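Local coordinates for DPS Protein (PDB 1N1Q) that probably condenses and shields DNA during starvation, and oxidises ferrous iron with hydrogen peroxide to store it as ferric mineral inside a hollow twelve-subunit shell, at residues H28-N33 against A94-S99; Y50-G55 against E138-M143. One frame throughout, in Å; residues are numbered along the deposited sequence.

Contact 1 of 2, residues H28-N33 against A94-S99. With FEO (mu-oxo-diiron), chain F.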
ATOM      1  N   HIS A  28     -19.858 -15.495  -4.073  1.00 13.15           N
ATOM      2  CA  HIS A  28     -19.857 -14.436  -3.062  1.00 13.78           C
ATOM      3  C   HIS A  28     -21.288 -14.329  -2.554  1.00 13.21           C
ATOM      4  O   HIS A  28     -21.528 -14.161  -1.363  1.00 13.00           O
ATOM      5  CB  HIS A  28     -19.433 -13.093  -3.680  1.00 13.86           C
ATOM      6  CG  HIS A  28     -17.970 -12.804  -3.549  1.00 17.71           C
ATOM      7  ND1 HIS A  28     -17.413 -12.273  -2.404  1.00 21.65           N
ATOM      8  CD2 HIS A  28     -16.944 -12.975  -4.418  1.00 22.20           C
ATOM      9  CE1 HIS A  28     -16.112 -12.126  -2.574  1.00 21.22           C
ATOM     10  NE2 HIS A  28     -15.801 -12.544  -3.787  1.00 23.52           N
ATOM     11  N   ASN A  29     -22.237 -14.444  -3.477  1.00 13.08           N
ATOM     12  CA  ASN A  29     -23.657 -14.366  -3.136  1.00 13.19           C
ATOM     13  C   ASN A  29     -23.992 -15.411  -2.081  1.00 13.33           C
ATOM     14  O   ASN A  29     -24.601 -15.106  -1.063  1.00 13.69           O
ATOM     15  CB  ASN A  29     -24.518 -14.594  -4.383  1.00 12.38           C
ATOM     16  CG  ASN A  29     -25.998 -14.375  -4.123  1.00 13.20           C
ATOM     17  OD1 ASN A  29     -26.588 -15.013  -3.252  1.00 12.85           O
ATOM     18  ND2 ASN A  29     -26.608 -13.469  -4.886  1.00  9.79           N
ATOM     19  N   PHE A  30     -23.576 -16.646  -2.327  1.00 13.23           N
ATOM     20  CA  PHE A  30     -23.824 -17.739  -1.401  1.00 13.42           C
ATOM     21  C   PHE A  30     -23.033 -17.551  -0.099  1.00 13.37           C
ATOM     22  O   PHE A  30     -23.526 -17.848   1.000  1.00 12.02           O
ATOM     23  CB  PHE A  30     -23.467 -19.069  -2.073  1.00 13.54           C
ATOM     24  CG  PHE A  30     -24.352 -19.412  -3.249  1.00 13.55           C
ATOM     25  CD1 PHE A  30     -24.054 -20.490  -4.080  1.00 15.62           C
ATOM     26  CD2 PHE A  30     -25.494 -18.661  -3.520  1.00 14.58           C
ATOM     27  CE1 PHE A  30     -24.878 -20.816  -5.162  1.00 15.06           C
ATOM     28  CE2 PHE A  30     -26.324 -18.976  -4.596  1.00 15.60           C
ATOM     29  CZ  PHE A  30     -26.016 -20.058  -5.419  1.00 15.67           C
ATOM     30  N   HIS A  31     -21.812 -17.044  -0.233  1.00 13.11           N
ATOM     31  CA  HIS A  31     -20.934 -16.781   0.908  1.00 13.34           C
ATOM     32  C   HIS A  31     -21.637 -15.815   1.859  1.00 13.28           C
ATOM     33  O   HIS A  31     -21.623 -15.989   3.079  1.00 13.60           O
ATOM     34  CB  HIS A  31     -19.640 -16.156   0.381  1.00 13.75           C
ATOM     35  CG  HIS A  31     -18.697 -15.673   1.444  1.00 14.12           C
ATOM     36  ND1 HIS A  31     -17.923 -16.523   2.206  1.00 13.60           N
ATOM     37  CD2 HIS A  31     -18.356 -14.418   1.820  1.00 13.40           C
ATOM     38  CE1 HIS A  31     -17.142 -15.813   2.999  1.00 12.80           C
ATOM     39  NE2 HIS A  31     -17.386 -14.532   2.786  1.00 12.89           N
ATOM     40  N   TRP A  32     -22.277 -14.808   1.273  1.00 13.47           N
ATOM     41  CA  TRP A  32     -22.978 -13.778   2.029  1.00 13.48           C
ATOM     42  C   TRP A  32     -24.359 -14.153   2.564  1.00 13.52           C
ATOM     43  O   TRP A  32     -24.674 -13.908   3.719  1.00 13.27           O
ATOM     44  CB  TRP A  32     -23.152 -12.517   1.174  1.00 13.07           C
ATOM     45  CG  TRP A  32     -21.873 -11.880   0.725  1.00 13.02           C
ATOM     46  CD1 TRP A  32     -20.708 -11.799   1.435  1.00 11.87           C
ATOM     47  CD2 TRP A  32     -21.639 -11.193  -0.512  1.00 11.57           C
ATOM     48  NE1 TRP A  32     -19.763 -11.109   0.720  1.00 11.45           N
ATOM     49  CE2 TRP A  32     -20.306 -10.723  -0.480  1.00 12.14           C
ATOM     50  CE3 TRP A  32     -22.424 -10.930  -1.644  1.00 13.30           C
ATOM     51  CZ2 TRP A  32     -19.736  -9.999  -1.539  1.00 12.32           C
ATOM     52  CZ3 TRP A  32     -21.860 -10.212  -2.701  1.00 12.77           C
ATOM     53  CH2 TRP A  32     -20.525  -9.755  -2.638  1.00 13.37           C
ATOM     54  N   ASN A  33     -25.180 -14.755   1.715  1.00 14.04           N
ATOM     55  CA  ASN A  33     -26.551 -15.081   2.082  1.00 14.90           C
ATOM     56  C   ASN A  33     -26.867 -16.425   2.723  1.00 14.79           C
ATOM     57  O   ASN A  33     -27.997 -16.630   3.187  1.00 14.05           O
ATOM     58  CB  ASN A  33     -27.452 -14.882   0.859  1.00 14.78           C
ATOM     59  CG  ASN A  33     -27.418 -13.459   0.343  1.00 16.03           C
ATOM     60  OD1 ASN A  33     -27.666 -12.513   1.088  1.00 18.02           O
ATOM     61  ND2 ASN A  33     -27.110 -13.298  -0.934  1.00 14.31           N
ATOM     62  N   ALA A  94     -29.087 -25.570   1.426  1.00 16.79           N
ATOM     63  CA  ALA A  94     -29.014 -26.790   0.628  1.00 17.02           C
ATOM     64  C   ALA A  94     -29.112 -26.503  -0.865  1.00 16.52           C
ATOM     65  O   ALA A  94     -28.423 -27.128  -1.670  1.00 15.54           O
ATOM     66  CB  ALA A  94     -30.116 -27.757   1.052  1.00 17.63           C
ATOM     67  N   GLU A  95     -29.966 -25.554  -1.234  1.00 16.68           N
ATOM     68  CA  GLU A  95     -30.129 -25.208  -2.641  1.00 17.11           C
ATOM     69  C   GLU A  95     -28.864 -24.542  -3.182  1.00 16.09           C
ATOM     70  O   GLU A  95     -28.549 -24.666  -4.367  1.00 15.95           O
ATOM     71  CB  GLU A  95     -31.355 -24.311  -2.832  1.00 17.70           C
ATOM     72  CG  GLU A  95     -32.658 -25.014  -2.452  1.00 20.66           C
ATOM     73  CD  GLU A  95     -33.883 -24.128  -2.602  1.00 24.46           C
ATOM     74  OE1 GLU A  95     -33.808 -22.941  -2.234  1.00 23.39           O
ATOM     75  OE2 GLU A  95     -34.927 -24.627  -3.073  1.00 28.36           O
ATOM     76  N   MET A  96     -28.134 -23.846  -2.311  1.00 15.11           N
ATOM     77  CA  MET A  96     -26.883 -23.212  -2.721  1.00 14.54           C
ATOM     78  C   MET A  96     -25.874 -24.301  -3.075  1.00 13.98           C
ATOM     79  O   MET A  96     -25.235 -24.251  -4.129  1.00 13.75           O
ATOM     80  CB  MET A  96     -26.308 -22.342  -1.599  1.00 14.46           C
ATOM     81  CG  MET A  96     -27.093 -21.084  -1.324  1.00 13.86           C
ATOM     82  SD  MET A  96     -26.362 -20.117   0.004  1.00 14.47           S
ATOM     83  CE  MET A  96     -27.523 -18.786   0.123  1.00 13.97           C
ATOM     84  N   VAL A  97     -25.724 -25.280  -2.186  1.00 13.78           N
ATOM     85  CA  VAL A  97     -24.791 -26.380  -2.425  1.00 14.39           C
ATOM     86  C   VAL A  97     -25.216 -27.120  -3.688  1.00 14.54           C
ATOM     87  O   VAL A  97     -24.400 -27.403  -4.566  1.00 14.42           O
ATOM     88  CB  VAL A  97     -24.780 -27.373  -1.240  1.00 14.03           C
ATOM     89  CG1 VAL A  97     -23.863 -28.546  -1.543  1.00 14.70           C
ATOM     90  CG2 VAL A  97     -24.325 -26.655   0.026  1.00 15.25           C
ATOM     91  N   SER A  98     -26.507 -27.412  -3.776  1.00 14.58           N
ATOM     92  CA  SER A  98     -27.058 -28.115  -4.923  1.00 15.01           C
ATOM     93  C   SER A  98     -26.818 -27.318  -6.213  1.00 14.66           C
ATOM     94  O   SER A  98     -26.546 -27.886  -7.274  1.00 13.95           O
ATOM     95  CB  SER A  98     -28.555 -28.344  -4.704  1.00 15.27           C
ATOM     96  OG  SER A  98     -29.081 -29.190  -5.703  1.00 18.79           O
ATOM     97  N   SER A  99     -26.902 -25.996  -6.109  1.00 14.26           N
ATOM     98  CA  SER A  99     -26.679 -25.130  -7.264  1.00 14.70           C
ATOM     99  C   SER A  99     -25.215 -25.195  -7.733  1.00 14.11           C
ATOM    100  O   SER A  99     -24.929 -25.208  -8.933  1.00 14.08           O
ATOM    101  CB  SER A  99     -27.053 -23.689  -6.915  1.00 14.76           C
ATOM    102  OG  SER A  99     -26.676 -22.802  -7.951  1.00 16.16           O
TER
HETATM  103 FE1  FEO F 515     -16.486 -12.667   3.475  1.00 15.42          FE
HETATM  104 FE2  FEO F 515     -15.293 -13.054   6.547  1.00 39.20          FE
HETATM  105  O   FEO F 515     -15.052 -13.456   4.558  1.00 14.19           O
HETATM  106  O   HOH W   1     -17.232 -12.945   7.492  1.00 42.67           O

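Contact 2 of 2, residues Y50-G55 against E138-M143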
ATOM      1  N   TYR A  50     -14.771 -19.129  -4.216  1.00 12.74           N
ATOM      2  CA  TYR A  50     -14.630 -17.918  -5.016  1.00 13.36           C
ATOM      3  C   TYR A  50     -13.160 -17.525  -5.118  1.00 13.38           C
ATOM      4  O   TYR A  50     -12.744 -16.885  -6.083  1.00 12.71           O
ATOM      5  CB  TYR A  50     -15.522 -16.756  -4.511  1.00 13.40           C
ATOM      6  CG  TYR A  50     -15.210 -16.095  -3.176  1.00 14.55           C
ATOM      7  CD1 TYR A  50     -13.998 -15.436  -2.947  1.00 16.13           C
ATOM      8  CD2 TYR A  50     -16.188 -16.027  -2.181  1.00 16.63           C
ATOM      9  CE1 TYR A  50     -13.778 -14.724  -1.760  1.00 15.81           C
ATOM     10  CE2 TYR A  50     -15.979 -15.320  -1.001  1.00 17.28           C
ATOM     11  CZ  TYR A  50     -14.780 -14.670  -0.798  1.00 17.79           C
ATOM     12  OH  TYR A  50     -14.598 -13.960   0.367  1.00 20.07           O
ATOM     13  N   THR A  51     -12.363 -17.937  -4.139  1.00 13.62           N
ATOM     14  CA  THR A  51     -10.935 -17.647  -4.175  1.00 13.99           C
ATOM     15  C   THR A  51     -10.351 -18.436  -5.347  1.00 14.22           C
ATOM     16  O   THR A  51      -9.514 -17.933  -6.091  1.00 13.88           O
ATOM     17  CB  THR A  51     -10.244 -18.062  -2.862  1.00 14.30           C
ATOM     18  OG1 THR A  51     -10.786 -17.288  -1.779  1.00 13.63           O
ATOM     19  CG2 THR A  51      -8.740 -17.830  -2.953  1.00 14.96           C
ATOM     20  N   GLU A  52     -10.810 -19.672  -5.518  1.00 13.93           N
ATOM     21  CA  GLU A  52     -10.350 -20.490  -6.635  1.00 14.35           C
ATOM     22  C   GLU A  52     -10.866 -19.870  -7.936  1.00 13.64           C
ATOM     23  O   GLU A  52     -10.164 -19.856  -8.950  1.00 13.29           O
ATOM     24  CB  GLU A  52     -10.847 -21.942  -6.503  1.00 14.30           C
ATOM     25  CG  GLU A  52     -10.007 -22.789  -5.547  1.00 16.01           C
ATOM     26  CD  GLU A  52     -10.471 -24.226  -5.446  1.00 16.77           C
ATOM     27  OE1 GLU A  52     -11.381 -24.628  -6.201  1.00 18.16           O
ATOM     28  OE2 GLU A  52      -9.917 -24.967  -4.608  1.00 21.60           O
ATOM     29  N   ALA A  53     -12.089 -19.345  -7.900  1.00 13.38           N
ATOM     30  CA  ALA A  53     -12.691 -18.716  -9.074  1.00 13.48           C
ATOM     31  C   ALA A  53     -11.800 -17.580  -9.552  1.00 14.11           C
ATOM     32  O   ALA A  53     -11.520 -17.445 -10.750  1.00 13.64           O
ATOM     33  CB  ALA A  53     -14.077 -18.180  -8.730  1.00 13.51           C
ATOM     34  N   SER A  54     -11.360 -16.762  -8.603  1.00 13.65           N
ATOM     35  CA  SER A  54     -10.493 -15.636  -8.897  1.00 14.99           C
ATOM     36  C   SER A  54      -9.228 -16.126  -9.612  1.00 14.30           C
ATOM     37  O   SER A  54      -8.722 -15.465 -10.524  1.00 14.63           O
ATOM     38  CB  SER A  54     -10.137 -14.926  -7.587  1.00 15.21           C
ATOM     39  OG  SER A  54      -9.295 -13.812  -7.806  1.00 21.35           O
ATOM     40  N   GLY A  55      -8.731 -17.293  -9.205  1.00 13.21           N
ATOM     41  CA  GLY A  55      -7.541 -17.847  -9.823  1.00 13.18           C
ATOM     42  C   GLY A  55      -7.798 -18.347 -11.236  1.00 12.93           C
ATOM     43  O   GLY A  55      -6.957 -18.183 -12.123  1.00 13.04           O
ATOM     44  N   GLU A 138     -14.465 -31.972 -10.326  1.00 14.17           N
ATOM     45  CA  GLU A 138     -14.958 -33.320 -10.085  1.00 14.22           C
ATOM     46  C   GLU A 138     -14.772 -33.701  -8.616  1.00 13.96           C
ATOM     47  O   GLU A 138     -15.613 -34.369  -8.033  1.00 14.20           O
ATOM     48  CB  GLU A 138     -14.250 -34.315 -11.013  1.00 14.11           C
ATOM     49  CG  GLU A 138     -14.659 -34.154 -12.481  1.00 15.83           C
ATOM     50  CD  GLU A 138     -13.942 -35.110 -13.416  1.00 18.89           C
ATOM     51  OE1 GLU A 138     -13.119 -35.915 -12.942  1.00 22.16           O
ATOM     52  OE2 GLU A 138     -14.203 -35.063 -14.637  1.00 23.05           O
ATOM     53  N   LYS A 139     -13.681 -33.255  -8.013  1.00 13.32           N
ATOM     54  CA  LYS A 139     -13.427 -33.556  -6.614  1.00 13.67           C
ATOM     55  C   LYS A 139     -14.412 -32.782  -5.742  1.00 13.71           C
ATOM     56  O   LYS A 139     -14.979 -33.334  -4.800  1.00 13.24           O
ATOM     57  CB  LYS A 139     -11.988 -33.195  -6.242  1.00 14.18           C
ATOM     58  CG  LYS A 139     -11.643 -33.500  -4.794  1.00 16.10           C
ATOM     59  CD  LYS A 139     -10.168 -33.256  -4.520  1.00 18.89           C
ATOM     60  CE  LYS A 139      -9.850 -33.474  -3.036  1.00 20.36           C
ATOM     61  NZ  LYS A 139      -8.398 -33.291  -2.751  1.00 21.93           N
ATOM     62  N   HIS A 140     -14.619 -31.505  -6.064  1.00 13.30           N
ATOM     63  CA  HIS A 140     -15.570 -30.685  -5.318  1.00 13.41           C
ATOM     64  C   HIS A 140     -16.962 -31.284  -5.425  1.00 13.23           C
ATOM     65  O   HIS A 140     -17.720 -31.287  -4.452  1.00 12.80           O
ATOM     66  CB  HIS A 140     -15.615 -29.250  -5.856  1.00 13.57           C
ATOM     67  CG  HIS A 140     -14.467 -28.397  -5.416  1.00 13.11           C
ATOM     68  ND1 HIS A 140     -14.082 -28.289  -4.096  1.00 14.19           N
ATOM     69  CD2 HIS A 140     -13.648 -27.575  -6.115  1.00 12.99           C
ATOM     70  CE1 HIS A 140     -13.076 -27.435  -4.001  1.00 14.49           C
ATOM     71  NE2 HIS A 140     -12.795 -26.987  -5.214  1.00 13.83           N
ATOM     72  N   VAL A 141     -17.303 -31.784  -6.611  1.00 13.48           N
ATOM     73  CA  VAL A 141     -18.625 -32.375  -6.825  1.00 13.76           C
ATOM     74  C   VAL A 141     -18.876 -33.559  -5.897  1.00 13.75           C
ATOM     75  O   VAL A 141     -19.960 -33.691  -5.337  1.00 13.82           O
ATOM     76  CB  VAL A 141     -18.820 -32.801  -8.309  1.00 13.74           C
ATOM     77  CG1 VAL A 141     -20.066 -33.670  -8.458  1.00 13.33           C
ATOM     78  CG2 VAL A 141     -18.967 -31.555  -9.182  1.00 14.33           C
ATOM     79  N   TRP A 142     -17.886 -34.426  -5.730  1.00 13.80           N
ATOM     80  CA  TRP A 142     -18.063 -35.563  -4.828  1.00 14.08           C
ATOM     81  C   TRP A 142     -18.344 -35.071  -3.407  1.00 14.03           C
ATOM     82  O   TRP A 142     -19.267 -35.543  -2.745  1.00 13.99           O
ATOM     83  CB  TRP A 142     -16.814 -36.452  -4.809  1.00 14.17           C
ATOM     84  CG  TRP A 142     -16.519 -37.040  -3.453  1.00 14.85           C
ATOM     85  CD1 TRP A 142     -17.354 -37.809  -2.687  1.00 15.64           C
ATOM     86  CD2 TRP A 142     -15.330 -36.848  -2.679  1.00 15.19           C
ATOM     87  NE1 TRP A 142     -16.761 -38.097  -1.480  1.00 16.75           N
ATOM     88  CE2 TRP A 142     -15.517 -37.522  -1.450  1.00 14.96           C
ATOM     89  CE3 TRP A 142     -14.123 -36.173  -2.903  1.00 15.98           C
ATOM     90  CZ2 TRP A 142     -14.541 -37.541  -0.449  1.00 15.51           C
ATOM     91  CZ3 TRP A 142     -13.153 -36.192  -1.908  1.00 16.13           C
ATOM     92  CH2 TRP A 142     -13.370 -36.873  -0.695  1.00 15.33           C
ATOM     93  N   MET A 143     -17.542 -34.123  -2.936  1.00 14.03           N
ATOM     94  CA  MET A 143     -17.716 -33.592  -1.587  1.00 14.32           C
ATOM     95  C   MET A 143     -19.047 -32.887  -1.356  1.00 14.01           C
ATOM     96  O   MET A 143     -19.691 -33.100  -0.333  1.00 12.52           O
ATOM     97  CB  MET A 143     -16.578 -32.631  -1.243  1.00 14.44           C
ATOM     98  CG  MET A 143     -15.221 -33.294  -1.151  1.00 17.28           C
ATOM     99  SD  MET A 143     -13.929 -32.135  -0.659  1.00 21.52           S
ATOM    100  CE  MET A 143     -13.252 -31.743  -2.232  1.00 27.35           C
TER

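Contact 1 of 2, residues H28-N33 against A94-S99
Met96 lies across one face of the Phe30 ring, and this pair carries most of what passes between 28-33 and 94-99, two nearly antiparallel helical turns with axes 10.7 Å apart. Met96 CG sits over the ring as a CH-pi contact, 3.8 Å from the centroid of Phe30 and 19° off its normal. SD follows obliquely, 4.5 Å from that centroid, a Met-aromatic contact that also brings the sulfur against the CA and CB of Phe30. With the chain extended beyond CG (chi2 180°, chi3 -178°), Met96 runs back along the ring until CE reaches the backbone of Asn33, 3.6 Å from its C atom. Phe30 points the other way, so the two side chains slide past each other and the ring tip arrives at the next helical turn. There Ser99 OG stands at the ring edge, in its plane, 3.8 Å from Phe30 CZ.

Beyond this apolar patch the contact thins out: Asn33 and Ser99 are partly exposed, and no hydrogen bond joins the segments. Asn33 instead bonds within its own helix, ND2 to Asn29 OD1 at 2.9 Å, with the donor well above the carbonyl plane.

His31 faces away from 94-99 and binds one iron of the mu-oxo-diiron group through NE2 at 2.2 Å; Asp58 and Glu62 of the second subunit also bind this iron, and His43 O accepts from His31 ND1. Helix 4-33 thus has helix 93-120 on one side and the ferroxidase interface on the other, while Phe46 of helix 39-66 touches both His31 and Met96.

Contact 2 of 2, residues Y50-G55 against E138-M143
Segments 50-55 and 138-143 are short pieces of two long helices, 39-66 and 124-148, and their backbones stay well apart: the nearest CA atoms, those of Glu52 and His140, are 11.5 Å from each other. Both pieces keep regular helical hydrogen bonds, such as Ser54 N to Tyr50 O. At this separation the connection depends on an extended glutamate and a histidine that reach across, and only 69 Å² is buried between the segments.

Glu52 and His140 reach for each other from opposite directions. The glutamate has its CG anti to the carbonyl carbon and its chain extended beyond it, which carries the carboxylate out across the gap. His140 NE2 donates to Glu52 OE1 over 2.9 Å, with an N-H...O angle of 154°. The oxygen is met on its syn side, 20° out of the carboxylate plane, and lies close to the imidazole plane at the ring edge. The carboxylate and ring planes are 43° apart. The bond is to one oxygen, and OE2 remains 3.6 Å from His140 NE2. A carboxylate held so close would tend to favour a protonated imidazole, although the bond requires a proton on NE2 alone.

His140 is buried and also packs against Glu48 and Leu49 of helix 39-66, whereas Glu52 is partly exposed. Away from this bond, Tyr50 touches the mu-oxo-diiron group, and Ser54 OG is hydrogen-bonded to Tyr24 OH of the second subunit. A His-carboxylate hydrogen bond thus joins two helices of the ferritin-like four-helix bundle, 39-66 presenting its other side to the ferroxidase interface.

The two contacts lie in one four-helix bundle, with centres about 13 Å apart, and between them draw on all four of its long helices. Contact 1 pairs helix 4-33 with helix 93-120; contact 2 pairs helix 39-66 with helix 124-148. Their segments alternate along the chain, in the order 28-33, 50-55, 94-99, 138-143, so each contact ties the first half of the bundle to the second. They meet directly where Tyr50 packs against His28 and His31. Both touch the second subunit, and His31 and Tyr50, one from each contact, belong to the pocket of the mu-oxo-diiron group, so the segments that bridge the bundle also carry, on other side chains, residues of the shared ferroxidase site.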